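Local coordinates for type IV pilus assembly protein PilF (Thermus thermophilus HB8, PDB 5OIU) that powers type IVa pilus assembly as a six-subunit motor ATPase that binds ATP and magnesium, at residues S6-F11 against L57-S62; D80-Y85 against P179-I184; G125-V130 against R367-Y372; Q250-L255 against F263-A268. All blocks are in the same frame, centred on the assembly; numbering follows the deposited sequence.

How the contacts relate
Only contact 2 meets the bound ATP: Arg82 of 80-85 belongs to the nucleotide pocket, and Glu181 of 179-184 lies about 4 Å from a bound magnesium ion. Contact 1 is in the N-terminal part, its centre about 22 Å from that of contact 2, and the two are joined in sequence because helix 57-67 leads on to strand 79-87. Contacts 3 and 4 belong to the ATPase part, each with its centre about 28 Å from that of contact 2; the side chain of Asp369 in contact 3 is about 10 Å from ATP. Contacts 2 and 4 both touch the second subunit, while Arg367 of contact 3 packs on Phe263 of the third.

Contact 1 (S6-F11 against L57-S62); sequences SAAQKF and LNAVIS
Ala8 plants its methyl group on the backbone of the facing helix: its CB lies 3.6 Å from C of Ala59 and 3.7 Å from N of Val60. This is the tight part of the contact. The methyl of Ala59 comes up beside it, CB of Ala8 to CB of Ala59 at 3.6 Å. With such small side chains at the crossing, the segment axes approach to 8.3 Å at -58°, and CA of Ala8 and CA of Val60 are 4.9 Å apart. The neighbouring part is looser. Val60 holds CG2 beside its own backbone N, and this branch reaches CB of Ala8 at 4.0 Å and CD2 of Phe11 at 4.1 Å, the valine lying obliquely to the ring. Phe11 also packs on Val38, Ser50 and Leu52 of the antiparallel sheet, whereas Gln9 and Lys10 of the same helix turn to solvent. Between these side chains the contact is wholly apolar, and the joining of the two N-terminal helices here rests on close fit, mainly alanine against backbone, without polar pairing.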
loop_
_atom_site.group_PDB
_atom_site.type_symbol
_atom_site.label_atom_id
_atom_site.label_comp_id
_atom_site.label_asym_id
_atom_site.label_seq_id
_atom_site.Cartn_x
_atom_site.Cartn_y
_atom_site.Cartn_z
ATOM N N SER C 6 11.842 -37.552 -34.023
ATOM C CA SER C 6 12.830 -37.274 -35.051
ATOM C C SER C 6 12.173 -37.137 -36.407
ATOM O O SER C 6 12.648 -36.359 -37.235
ATOM C CB SER C 6 13.915 -38.359 -35.104
ATOM O OG SER C 6 15.157 -37.810 -35.532
ATOM N N ALA C 7 11.066 -37.846 -36.637
ATOM C CA ALA C 7 10.217 -37.504 -37.770
ATOM C C ALA C 7 9.758 -36.056 -37.678
ATOM O O ALA C 7 9.755 -35.329 -38.679
ATOM C CB ALA C 7 9.013 -38.443 -37.841
ATOM N N ALA C 8 9.376 -35.613 -36.479
ATOM C CA ALA C 8 8.958 -34.226 -36.325
ATOM C C ALA C 8 10.149 -33.282 -36.438
ATOM O O ALA C 8 10.059 -32.240 -37.100
ATOM C CB ALA C 8 8.232 -34.041 -34.992
ATOM N N GLN C 9 11.278 -33.642 -35.818
ATOM C CA GLN C 9 12.445 -32.764 -35.827
ATOM C C GLN C 9 12.954 -32.540 -37.239
ATOM O O GLN C 9 13.395 -31.439 -37.583
ATOM C CB GLN C 9 13.551 -33.351 -34.961
ATOM C CG GLN C 9 14.334 -32.323 -34.190
ATOM C CD GLN C 9 15.009 -32.933 -33.002
ATOM O OE1 GLN C 9 14.465 -33.845 -32.366
ATOM N NE2 GLN C 9 16.204 -32.443 -32.685
ATOM N N LYS C 10 12.911 -33.583 -38.064
ATOM C CA LYS C 10 13.354 -33.473 -39.445
ATOM C C LYS C 10 12.399 -32.611 -40.252
ATOM O O LYS C 10 12.818 -31.915 -41.188
ATOM C CB LYS C 10 13.483 -34.875 -40.048
ATOM C CG LYS C 10 13.712 -34.913 -41.547
ATOM C CD LYS C 10 13.971 -36.331 -42.041
ATOM C CE LYS C 10 14.199 -36.354 -43.543
ATOM N NZ LYS C 10 12.945 -36.595 -44.288
ATOM N N PHE C 11 11.116 -32.628 -39.891
ATOM C CA PHE C 11 10.149 -31.788 -40.584
ATOM C C PHE C 11 10.390 -30.314 -40.277
ATOM O O PHE C 11 10.471 -29.484 -41.193
ATOM C CB PHE C 11 8.730 -32.193 -40.199
ATOM C CG PHE C 11 7.689 -31.329 -40.821
ATOM C CD1 PHE C 11 7.285 -31.559 -42.127
ATOM C CD2 PHE C 11 7.144 -30.255 -40.121
ATOM C CE1 PHE C 11 6.337 -30.754 -42.725
ATOM C CE2 PHE C 11 6.213 -29.445 -40.707
ATOM C CZ PHE C 11 5.803 -29.696 -42.016
ATOM N N LEU C 57 0.823 -33.500 -34.757
ATOM C CA LEU C 57 0.811 -32.116 -34.286
ATOM C C LEU C 57 1.626 -31.939 -33.016
ATOM O O LEU C 57 2.494 -31.065 -32.948
ATOM C CB LEU C 57 -0.624 -31.640 -34.055
ATOM C CG LEU C 57 -0.743 -30.242 -33.436
ATOM C CD1 LEU C 57 -0.355 -29.187 -34.462
ATOM C CD2 LEU C 57 -2.144 -29.978 -32.916
ATOM N N ASN C 58 1.354 -32.741 -31.987
ATOM C CA ASN C 58 2.030 -32.511 -30.714
ATOM C C ASN C 58 3.541 -32.717 -30.836
ATOM O O ASN C 58 4.325 -31.937 -30.281
ATOM C CB ASN C 58 1.417 -33.397 -29.634
ATOM C CG ASN C 58 0.034 -32.918 -29.217
ATOM O OD1 ASN C 58 -0.129 -31.788 -28.753
ATOM N ND2 ASN C 58 -0.973 -33.765 -29.406
ATOM N N ALA C 59 3.971 -33.729 -31.597
ATOM C CA ALA C 59 5.401 -33.925 -31.835
ATOM C C ALA C 59 6.028 -32.700 -32.491
ATOM O O ALA C 59 7.073 -32.209 -32.048
ATOM C CB ALA C 59 5.621 -35.157 -32.706
ATOM N N VAL C 60 5.406 -32.199 -33.560
ATOM C CA VAL C 60 5.915 -31.014 -34.245
ATOM C C VAL C 60 5.947 -29.820 -33.294
ATOM O O VAL C 60 6.964 -29.118 -33.181
ATOM C CB VAL C 60 5.067 -30.729 -35.499
ATOM C CG1 VAL C 60 5.193 -29.280 -35.938
ATOM C CG2 VAL C 60 5.494 -31.642 -36.618
ATOM N N ILE C 61 4.837 -29.585 -32.579
ATOM C CA ILE C 61 4.769 -28.493 -31.610
ATOM C C ILE C 61 5.799 -28.680 -30.505
ATOM O O ILE C 61 6.280 -27.706 -29.920
ATOM C CB ILE C 61 3.328 -28.382 -31.063
ATOM C CG1 ILE C 61 2.428 -27.762 -32.121
ATOM C CG2 ILE C 61 3.240 -27.543 -29.780
ATOM C CD1 ILE C 61 2.595 -26.275 -32.238
ATOM N N SER C 62 6.164 -29.921 -30.201
ATOM C CA SER C 62 7.162 -30.140 -29.161
ATOM C C SER C 62 8.543 -29.709 -29.635
ATOM O O SER C 62 9.271 -29.021 -28.911
ATOM C CB SER C 62 7.162 -31.605 -28.734
ATOM O OG SER C 62 7.592 -31.728 -27.388
#

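Contact 2 (D80-Y85 against P179-I184); sequences DGRVRY and PVEYEI. With ATP (adenosine-5'-triphosphate), chain Q.
A guanidinium-on-proline surface contact, Arg84 against Pro179, joins strand 79-87, outermost in this chain's N-terminal sheet, to the loop that follows strand 173-177, beside the bound ATP. Pro179, preceded by a cis peptide bond, places CD 3.4 Å above one face of the Arg84 guanidinium, off toward the rim and 3.5 Å from NH1. Arg82 CD covers the opposite face, 3.5 Å above the plane, so the flat group is sandwiched. Glu181 comes across Arg84 at about a right angle, its OE1 4.2 Å from Arg84 NH2; the planes are 61° apart, and at this distance the charges are near each other but beyond a salt bridge. With an alanine in place of Arg84, Pro179 would probably lose its flat cover and Glu181 one of its nearby positive charges. Arg82 gives ATP two weak hydrogen bonds from NH2, to O2A at 2.6 Å and O3G at 3.2 Å, while its NH1 is held in a salt bridge by Asp93. Strand 90-101 supports strand 79-87 through backbone bonds such as Val83 with Leu94, Glu181 touches Ser156 at the start of helix 155-166, and Pro179 leans on Gln191 of strand 188-191.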
loop_
_atom_site.group_PDB
_atom_site.type_symbol
_atom_site.label_atom_id
_atom_site.label_comp_id
_atom_site.label_asym_id
_atom_site.label_seq_id
_atom_site.Cartn_x
_atom_site.Cartn_y
_atom_site.Cartn_z
ATOM N N ASP C 80 5.672 -17.340 -26.049
ATOM C CA ASP C 80 6.574 -16.742 -27.031
ATOM C C ASP C 80 8.016 -17.043 -26.694
ATOM O O ASP C 80 8.390 -17.189 -25.530
ATOM C CB ASP C 80 6.497 -15.228 -27.095
ATOM C CG ASP C 80 5.128 -14.744 -26.982
ATOM O OD1 ASP C 80 4.370 -15.120 -27.894
ATOM O OD2 ASP C 80 4.809 -13.992 -26.032
ATOM N N GLY C 81 8.831 -17.030 -27.731
ATOM C CA GLY C 81 10.249 -17.232 -27.569
ATOM C C GLY C 81 10.940 -17.007 -28.891
ATOM O O GLY C 81 10.333 -17.111 -29.965
ATOM N N ARG C 82 12.216 -16.686 -28.795
ATOM C CA ARG C 82 13.040 -16.554 -29.977
ATOM C C ARG C 82 13.763 -17.866 -30.224
ATOM O O ARG C 82 14.161 -18.556 -29.281
ATOM C CB ARG C 82 14.041 -15.418 -29.842
ATOM C CG ARG C 82 14.364 -14.800 -31.157
ATOM C CD ARG C 82 15.524 -13.881 -31.041
ATOM N NE ARG C 82 15.109 -12.540 -30.677
ATOM C CZ ARG C 82 15.679 -11.443 -31.168
ATOM N NH1 ARG C 82 16.657 -11.552 -32.059
ATOM N NH2 ARG C 82 15.261 -10.242 -30.787
ATOM N N VAL C 83 13.900 -18.214 -31.498
ATOM C CA VAL C 83 14.577 -19.424 -31.940
ATOM C C VAL C 83 15.790 -18.992 -32.745
ATOM O O VAL C 83 15.644 -18.380 -33.810
ATOM C CB VAL C 83 13.656 -20.314 -32.792
ATOM C CG1 VAL C 83 14.421 -21.502 -33.311
ATOM C CG2 VAL C 83 12.420 -20.763 -32.000
ATOM N N ARG C 84 16.980 -19.308 -32.254
ATOM C CA ARG C 84 18.200 -18.980 -32.992
ATOM C C ARG C 84 18.634 -20.226 -33.756
ATOM O O ARG C 84 19.387 -21.064 -33.256
ATOM C CB ARG C 84 19.264 -18.457 -32.048
ATOM C CG ARG C 84 18.648 -17.507 -31.063
ATOM C CD ARG C 84 19.651 -16.851 -30.157
ATOM N NE ARG C 84 19.200 -15.516 -29.756
ATOM C CZ ARG C 84 18.268 -15.295 -28.833
ATOM N NH1 ARG C 84 17.685 -16.326 -28.233
ATOM N NH2 ARG C 84 17.922 -14.051 -28.514
ATOM N N TYR C 85 18.139 -20.331 -34.990
ATOM C CA TYR C 85 18.328 -21.494 -35.851
ATOM C C TYR C 85 19.669 -21.419 -36.576
ATOM O O TYR C 85 19.910 -20.503 -37.374
ATOM C CB TYR C 85 17.179 -21.564 -36.852
ATOM C CG TYR C 85 17.077 -22.850 -37.617
ATOM C CD1 TYR C 85 16.440 -23.947 -37.072
ATOM C CD2 TYR C 85 17.605 -22.962 -38.893
ATOM C CE1 TYR C 85 16.334 -25.118 -37.770
ATOM C CE2 TYR C 85 17.506 -24.124 -39.593
ATOM C CZ TYR C 85 16.869 -25.205 -39.025
ATOM O OH TYR C 85 16.762 -26.380 -39.731
ATOM N N PRO C 179 20.695 -15.529 -24.444
ATOM C CA PRO C 179 22.049 -16.070 -24.512
ATOM C C PRO C 179 23.033 -14.965 -24.892
ATOM O O PRO C 179 22.626 -13.815 -25.001
ATOM C CB PRO C 179 21.930 -17.116 -25.620
ATOM C CG PRO C 179 20.944 -16.471 -26.599
ATOM C CD PRO C 179 20.046 -15.539 -25.772
ATOM N N VAL C 180 24.303 -15.295 -25.097
ATOM C CA VAL C 180 25.197 -14.357 -25.767
ATOM C C VAL C 180 24.858 -14.352 -27.254
ATOM O O VAL C 180 24.911 -15.397 -27.915
ATOM C CB VAL C 180 26.666 -14.734 -25.538
ATOM C CG1 VAL C 180 27.552 -13.988 -26.505
ATOM C CG2 VAL C 180 27.077 -14.411 -24.121
ATOM N N GLU C 181 24.587 -13.178 -27.793
ATOM C CA GLU C 181 24.207 -13.028 -29.214
ATOM C C GLU C 181 25.396 -12.517 -30.024
ATOM O O GLU C 181 26.039 -13.286 -30.695
ATOM C CB GLU C 181 23.113 -11.973 -29.336
ATOM C CG GLU C 181 21.744 -12.416 -28.881
ATOM C CD GLU C 181 20.758 -11.273 -28.733
ATOM O OE1 GLU C 181 20.260 -10.809 -29.737
ATOM O OE2 GLU C 181 20.504 -10.859 -27.619
ATOM N N TYR C 182 25.639 -11.245 -29.988
ATOM C CA TYR C 182 26.739 -10.670 -30.728
ATOM C C TYR C 182 28.060 -10.914 -30.006
ATOM O O TYR C 182 28.102 -11.168 -28.798
ATOM C CB TYR C 182 26.513 -9.169 -30.921
ATOM C CG TYR C 182 25.128 -8.803 -31.436
ATOM C CD1 TYR C 182 24.036 -8.714 -30.571
ATOM C CD2 TYR C 182 24.917 -8.524 -32.789
ATOM C CE1 TYR C 182 22.763 -8.374 -31.045
ATOM C CE2 TYR C 182 23.647 -8.179 -33.276
ATOM C CZ TYR C 182 22.576 -8.108 -32.404
ATOM O OH TYR C 182 21.318 -7.767 -32.890
ATOM N N GLU C 183 29.148 -10.846 -30.782
ATOM C CA GLU C 183 30.526 -10.845 -30.289
ATOM C C GLU C 183 31.125 -9.474 -30.576
ATOM O O GLU C 183 31.278 -9.095 -31.742
ATOM C CB GLU C 183 31.358 -11.927 -30.968
ATOM C CG GLU C 183 30.689 -13.272 -31.032
ATOM C CD GLU C 183 31.112 -14.164 -29.885
ATOM O OE1 GLU C 183 31.682 -15.250 -30.160
ATOM O OE2 GLU C 183 30.892 -13.768 -28.714
ATOM N N ILE C 184 31.450 -8.738 -29.525
ATOM C CA ILE C 184 32.188 -7.481 -29.631
ATOM C C ILE C 184 33.645 -7.756 -29.267
ATOM O O ILE C 184 33.903 -8.389 -28.229
ATOM C CB ILE C 184 31.603 -6.378 -28.718
ATOM C CG1 ILE C 184 30.228 -5.892 -29.195
ATOM C CG2 ILE C 184 32.544 -5.178 -28.649
ATOM C CD1 ILE C 184 29.876 -4.437 -28.748
HETATM P PG ATP Q . 14.508 -9.481 -27.016
HETATM O O1G ATP Q . 13.189 -9.017 -26.406
HETATM O O2G ATP Q . 15.674 -9.457 -26.051
HETATM O O3G ATP Q . 14.429 -10.779 -27.778
HETATM P PB ATP Q . 15.483 -6.999 -28.092
HETATM O O1B ATP Q . 14.483 -6.102 -27.410
HETATM O O2B ATP Q . 16.891 -7.143 -27.564
HETATM O O3B ATP Q . 14.854 -8.472 -28.236
HETATM P PA ATP Q . 16.899 -6.920 -30.525
HETATM O O1A ATP Q . 18.127 -6.058 -30.406
HETATM O O2A ATP Q . 17.053 -8.415 -30.383
HETATM O O3A ATP Q . 15.657 -6.478 -29.601
HETATM O "O5'" ATP Q . 16.348 -6.574 -31.990
HETATM C "C5'" ATP Q . 15.202 -7.215 -32.544
HETATM C "C4'" ATP Q . 15.276 -7.011 -34.052
HETATM O "O4'" ATP Q . 15.147 -5.624 -34.386
HETATM C "C3'" ATP Q . 16.622 -7.479 -34.569
HETATM O "O3'" ATP Q . 16.317 -8.186 -35.787
HETATM C "C2'" ATP Q . 17.399 -6.180 -34.762
HETATM O "O2'" ATP Q . 18.449 -6.253 -35.745
HETATM C "C1'" ATP Q . 16.299 -5.167 -35.087
HETATM N N9 ATP Q . 16.604 -3.801 -34.618
HETATM C C8 ATP Q . 16.987 -3.487 -33.361
HETATM N N7 ATP Q . 17.182 -2.148 -33.234
HETATM C C5 ATP Q . 16.931 -1.581 -34.425
HETATM C C6 ATP Q . 16.952 -0.204 -34.966
HETATM N N6 ATP Q . 17.301 0.855 -34.190
HETATM N N1 ATP Q . 16.613 -0.034 -36.261
HETATM C C2 ATP Q . 16.264 -1.084 -37.033
HETATM N N3 ATP Q . 16.220 -2.363 -36.609
HETATM C C4 ATP Q . 16.539 -2.675 -35.334
#

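Contact 3 (G125-V130 against R367-Y372); sequences GFAPGV and REDGLY
Tyr372 and Asp369, one turn apart on helix 366-374, receive Ala127 and Pro128 in two kinds of contact. The apolar kind involves the tyrosine. Its CG is anti to the backbone N (chi1 164°), which carries the ring out from the helix so that CE2 meets CB of Ala127 at 3.8 Å and CZ meets CD of Pro128 at 4.0 Å. The phenolic end reaches farther along the proline ring, OH lying 3.2 Å from CD of Pro128, and the two side chains cross at a slant. Replacing Tyr372 by an alanine would probably open a gap beside Pro128 and leave the Ala127 methyl without its aromatic neighbour. The polar kind runs through a water, which accepts from N of Ala127 at 2.8 Å and donates to OD1 of Asp369 at 2.6 Å. The same OD1 sits 3.5 Å from CB of Ala127, so backbone and methyl of this residue both face the carboxylate. The other oxygen, OD2, forms a salt bridge with Lys373; the lysine probably offsets the charge of this buried acid, and the His332 amide gives OD2 a further hydrogen bond. Strand 328-336 thus backs the site: Asp369 packs on Ile331, Val130 on Leu334, and the Phe126 ring stacks with His332 of that strand and with Phe134 of helix 128-138.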
loop_
_atom_site.group_PDB
_atom_site.type_symbol
_atom_site.label_atom_id
_atom_site.label_comp_id
_atom_site.label_asym_id
_atom_site.label_seq_id
_atom_site.Cartn_x
_atom_site.Cartn_y
_atom_site.Cartn_z
ATOM N N GLY C 125 19.213 6.404 -34.455
ATOM C CA GLY C 125 17.951 7.058 -34.726
ATOM C C GLY C 125 17.492 8.101 -33.722
ATOM O O GLY C 125 16.319 8.485 -33.762
ATOM N N PHE C 126 18.367 8.584 -32.832
ATOM C CA PHE C 126 17.941 9.499 -31.777
ATOM C C PHE C 126 17.610 10.872 -32.335
ATOM O O PHE C 126 18.284 11.366 -33.243
ATOM C CB PHE C 126 19.030 9.642 -30.716
ATOM C CG PHE C 126 19.010 8.564 -29.702
ATOM C CD1 PHE C 126 18.140 8.620 -28.633
ATOM C CD2 PHE C 126 19.842 7.476 -29.825
ATOM C CE1 PHE C 126 18.109 7.612 -27.694
ATOM C CE2 PHE C 126 19.823 6.462 -28.890
ATOM C CZ PHE C 126 18.962 6.528 -27.821
ATOM N N ALA C 127 16.575 11.503 -31.777
ATOM C CA ALA C 127 16.296 12.886 -32.127
ATOM C C ALA C 127 17.460 13.754 -31.661
ATOM O O ALA C 127 18.121 13.419 -30.677
ATOM C CB ALA C 127 14.998 13.359 -31.491
ATOM N N PRO C 128 17.755 14.856 -32.363
ATOM C CA PRO C 128 19.001 15.588 -32.068
ATOM C C PRO C 128 19.169 15.960 -30.609
ATOM O O PRO C 128 20.221 15.661 -30.025
ATOM C CB PRO C 128 18.894 16.816 -32.977
ATOM C CG PRO C 128 18.149 16.329 -34.124
ATOM C CD PRO C 128 17.104 15.386 -33.571
ATOM N N GLY C 129 18.158 16.567 -29.988
ATOM C CA GLY C 129 18.326 17.009 -28.613
ATOM C C GLY C 129 18.431 15.856 -27.637
ATOM O O GLY C 129 19.273 15.869 -26.728
ATOM N N VAL C 130 17.581 14.843 -27.809
ATOM C CA VAL C 130 17.596 13.691 -26.917
ATOM C C VAL C 130 18.930 12.969 -26.998
ATOM O O VAL C 130 19.424 12.445 -25.994
ATOM C CB VAL C 130 16.411 12.772 -27.271
ATOM C CG1 VAL C 130 16.291 11.617 -26.273
ATOM C CG2 VAL C 130 15.142 13.604 -27.326
ATOM N N ARG C 367 5.576 8.842 -28.059
ATOM C CA ARG C 367 4.659 9.296 -29.093
ATOM C C ARG C 367 5.065 10.665 -29.618
ATOM O O ARG C 367 4.961 10.935 -30.826
ATOM C CB ARG C 367 3.242 9.315 -28.541
ATOM C CG ARG C 367 2.191 9.713 -29.540
ATOM C CD ARG C 367 0.885 9.893 -28.818
ATOM N NE ARG C 367 0.142 8.647 -28.712
ATOM C CZ ARG C 367 -0.674 8.347 -27.702
ATOM N NH1 ARG C 367 -0.839 9.208 -26.692
ATOM N NH2 ARG C 367 -1.325 7.184 -27.706
ATOM N N GLU C 368 5.554 11.534 -28.730
ATOM C CA GLU C 368 6.142 12.793 -29.172
ATOM C C GLU C 368 7.338 12.541 -30.088
ATOM O O GLU C 368 7.428 13.108 -31.184
ATOM C CB GLU C 368 6.539 13.630 -27.956
ATOM C CG GLU C 368 5.372 14.382 -27.297
ATOM C CD GLU C 368 5.647 14.714 -25.838
ATOM O OE1 GLU C 368 6.797 14.525 -25.403
ATOM O OE2 GLU C 368 4.724 15.157 -25.116
ATOM N N ASP C 369 8.258 11.673 -29.664
ATOM C CA ASP C 369 9.385 11.309 -30.515
ATOM C C ASP C 369 8.895 10.686 -31.816
ATOM O O ASP C 369 9.372 11.031 -32.908
ATOM C CB ASP C 369 10.323 10.352 -29.766
ATOM C CG ASP C 369 11.686 10.189 -30.458
ATOM O OD1 ASP C 369 12.504 11.146 -30.411
ATOM O OD2 ASP C 369 11.949 9.097 -31.028
ATOM N N GLY C 370 7.939 9.763 -31.720
ATOM C CA GLY C 370 7.425 9.131 -32.920
ATOM C C GLY C 370 6.806 10.142 -33.857
ATOM O O GLY C 370 7.013 10.082 -35.069
ATOM N N LEU C 371 6.065 11.102 -33.310
ATOM C CA LEU C 371 5.416 12.090 -34.165
ATOM C C LEU C 371 6.456 12.925 -34.896
ATOM O O LEU C 371 6.381 13.116 -36.116
ATOM C CB LEU C 371 4.485 12.983 -33.345
ATOM C CG LEU C 371 3.891 14.119 -34.179
ATOM C CD1 LEU C 371 3.036 13.545 -35.283
ATOM C CD2 LEU C 371 3.097 15.116 -33.356
ATOM N N TYR C 372 7.451 13.407 -34.152
ATOM C CA TYR C 372 8.549 14.179 -34.722
ATOM C C TYR C 372 9.155 13.473 -35.934
ATOM O O TYR C 372 9.263 14.059 -37.016
ATOM C CB TYR C 372 9.592 14.437 -33.623
ATOM C CG TYR C 372 10.949 14.879 -34.132
ATOM C CD1 TYR C 372 11.178 16.204 -34.521
ATOM C CD2 TYR C 372 12.009 13.978 -34.230
ATOM C CE1 TYR C 372 12.430 16.616 -34.999
ATOM C CE2 TYR C 372 13.264 14.380 -34.705
ATOM C CZ TYR C 372 13.465 15.698 -35.086
ATOM O OH TYR C 372 14.693 16.106 -35.556
HETATM O O HOH W 1 14.844 10.043 -30.101
#

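Contact 4 (Q250-L255 against F263-A268); sequences QAITRL and FNISAA
Ile265 points CG1 opposite its own carbonyl carbon (chi1 -58°) and runs straight on to CD1 (chi2 -180°), a stretched arm that carries its end methyl across to helix 248-257. There CD1 settles against the base of Leu255, 3.6 Å from CB and 3.8 Å from backbone C of Leu255. The carbonyl O of Ile252, one turn earlier, passes 4.0 Å from the same Ile265 CD1, so this methyl rests as much on helix backbone as on side chain. The other branch, CG2 of Ile265, lies anti to the backbone N and faces the branched part of Ile252, CG2 to CG2 at 4.3 Å, a looser touch. CA of Ile252 and CA of Ile265 are 7.5 Å apart, and the isoleucine side chain fills in between the two helices. Two more apolar residues adjoin the trio: Val260 from the connecting loop touches Leu255 and Ile265, and Ile345 of helix 339-347 touches both isoleucines. Elsewhere on helix 262-268, Ala267 packs on Arg254 of the second subunit. All three touching residues are buried, and their side chains meet only through hydrocarbon, so this helix pair depends on shape and hydrophobic burial, with Ile265 supplying most of the surface.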
loop_
_atom_site.group_PDB
_atom_site.type_symbol
_atom_site.label_atom_id
_atom_site.label_comp_id
_atom_site.label_asym_id
_atom_site.label_seq_id
_atom_site.Cartn_x
_atom_site.Cartn_y
_atom_site.Cartn_z
ATOM N N GLN C 250 7.972 3.459 -15.623
ATOM C CA GLN C 250 7.571 2.161 -15.098
ATOM C C GLN C 250 8.769 1.342 -14.618
ATOM O O GLN C 250 8.646 0.537 -13.689
ATOM C CB GLN C 250 6.787 1.412 -16.183
ATOM C CG GLN C 250 5.681 0.491 -15.684
ATOM C CD GLN C 250 4.498 1.243 -15.107
ATOM O OE1 GLN C 250 3.879 2.066 -15.795
ATOM N NE2 GLN C 250 4.166 0.959 -13.832
ATOM N N ALA C 251 9.937 1.537 -15.227
ATOM C CA ALA C 251 11.103 0.769 -14.801
ATOM C C ALA C 251 11.431 1.013 -13.328
ATOM O O ALA C 251 11.820 0.084 -12.613
ATOM C CB ALA C 251 12.295 1.109 -15.689
ATOM N N ILE C 252 11.285 2.255 -12.860
ATOM C CA ILE C 252 11.514 2.563 -11.451
ATOM C C ILE C 252 10.572 1.747 -10.581
ATOM O O ILE C 252 10.985 1.112 -9.605
ATOM C CB ILE C 252 11.334 4.073 -11.194
ATOM C CG1 ILE C 252 12.348 4.891 -11.981
ATOM C CG2 ILE C 252 11.419 4.386 -9.708
ATOM C CD1 ILE C 252 12.003 6.331 -12.053
ATOM N N THR C 253 9.282 1.768 -10.920
ATOM C CA THR C 253 8.300 1.000 -10.170
ATOM C C THR C 253 8.631 -0.480 -10.189
ATOM O O THR C 253 8.499 -1.166 -9.170
ATOM C CB THR C 253 6.909 1.245 -10.743
ATOM O OG1 THR C 253 6.601 2.634 -10.606
ATOM C CG2 THR C 253 5.874 0.421 -9.996
ATOM N N ARG C 254 9.099 -0.984 -11.326
ATOM C CA ARG C 254 9.365 -2.413 -11.442
ATOM C C ARG C 254 10.564 -2.845 -10.584
ATOM O O ARG C 254 10.586 -3.966 -10.057
ATOM C CB ARG C 254 9.573 -2.765 -12.906
ATOM C CG ARG C 254 9.742 -4.221 -13.116
ATOM C CD ARG C 254 8.472 -4.959 -12.731
ATOM N NE ARG C 254 8.695 -6.384 -12.510
ATOM C CZ ARG C 254 9.207 -7.223 -13.418
ATOM N NH1 ARG C 254 9.576 -6.799 -14.640
ATOM N NH2 ARG C 254 9.359 -8.507 -13.098
ATOM N N LEU C 255 11.584 -1.987 -10.451
ATOM C CA LEU C 255 12.686 -2.295 -9.531
ATOM C C LEU C 255 12.189 -2.333 -8.095
ATOM O O LEU C 255 12.585 -3.206 -7.308
ATOM C CB LEU C 255 13.818 -1.264 -9.659
ATOM C CG LEU C 255 14.793 -1.362 -10.835
ATOM C CD1 LEU C 255 15.688 -0.139 -10.908
ATOM C CD2 LEU C 255 15.619 -2.620 -10.705
ATOM N N PHE C 263 15.579 3.781 -1.608
ATOM C CA PHE C 263 16.740 4.642 -1.423
ATOM C C PHE C 263 17.923 4.138 -2.242
ATOM O O PHE C 263 18.670 4.946 -2.804
ATOM C CB PHE C 263 17.082 4.815 0.075
ATOM C CG PHE C 263 17.556 3.560 0.790
ATOM C CD1 PHE C 263 18.867 3.114 0.666
ATOM C CD2 PHE C 263 16.721 2.898 1.664
ATOM C CE1 PHE C 263 19.317 1.985 1.358
ATOM C CE2 PHE C 263 17.158 1.775 2.355
ATOM C CZ PHE C 263 18.468 1.318 2.204
ATOM N N ASN C 264 18.068 2.819 -2.380
ATOM C CA ASN C 264 19.091 2.296 -3.278
ATOM C C ASN C 264 18.750 2.567 -4.748
ATOM O O ASN C 264 19.655 2.804 -5.552
ATOM C CB ASN C 264 19.307 0.802 -3.002
ATOM C CG ASN C 264 20.182 0.552 -1.749
ATOM O OD1 ASN C 264 20.845 1.469 -1.245
ATOM N ND2 ASN C 264 20.190 -0.683 -1.261
ATOM N N ILE C 265 17.464 2.583 -5.116
ATOM C CA ILE C 265 17.098 2.964 -6.480
ATOM C C ILE C 265 17.452 4.422 -6.734
ATOM O O ILE C 265 18.019 4.773 -7.776
ATOM C CB ILE C 265 15.601 2.696 -6.729
ATOM C CG1 ILE C 265 15.268 1.226 -6.489
ATOM C CG2 ILE C 265 15.193 3.114 -8.110
ATOM C CD1 ILE C 265 13.801 0.870 -6.721
ATOM N N SER C 266 17.138 5.291 -5.776
ATOM C CA SER C 266 17.390 6.718 -5.957
ATOM C C SER C 266 18.881 7.007 -6.104
ATOM O O SER C 266 19.284 7.860 -6.902
ATOM C CB SER C 266 16.802 7.504 -4.781
ATOM O OG SER C 266 16.834 8.895 -5.060
ATOM N N ALA C 267 19.712 6.288 -5.355
ATOM C CA ALA C 267 21.140 6.559 -5.334
ATOM C C ALA C 267 21.882 6.061 -6.575
ATOM O O ALA C 267 22.970 6.565 -6.863
ATOM C CB ALA C 267 21.756 5.936 -4.076
ATOM N N ALA C 268 21.331 5.096 -7.315
ATOM C CA ALA C 268 22.081 4.351 -8.330
ATOM C C ALA C 268 21.589 4.575 -9.750
ATOM O O ALA C 268 22.400 4.590 -10.688
ATOM C CB ALA C 268 22.034 2.846 -8.029
#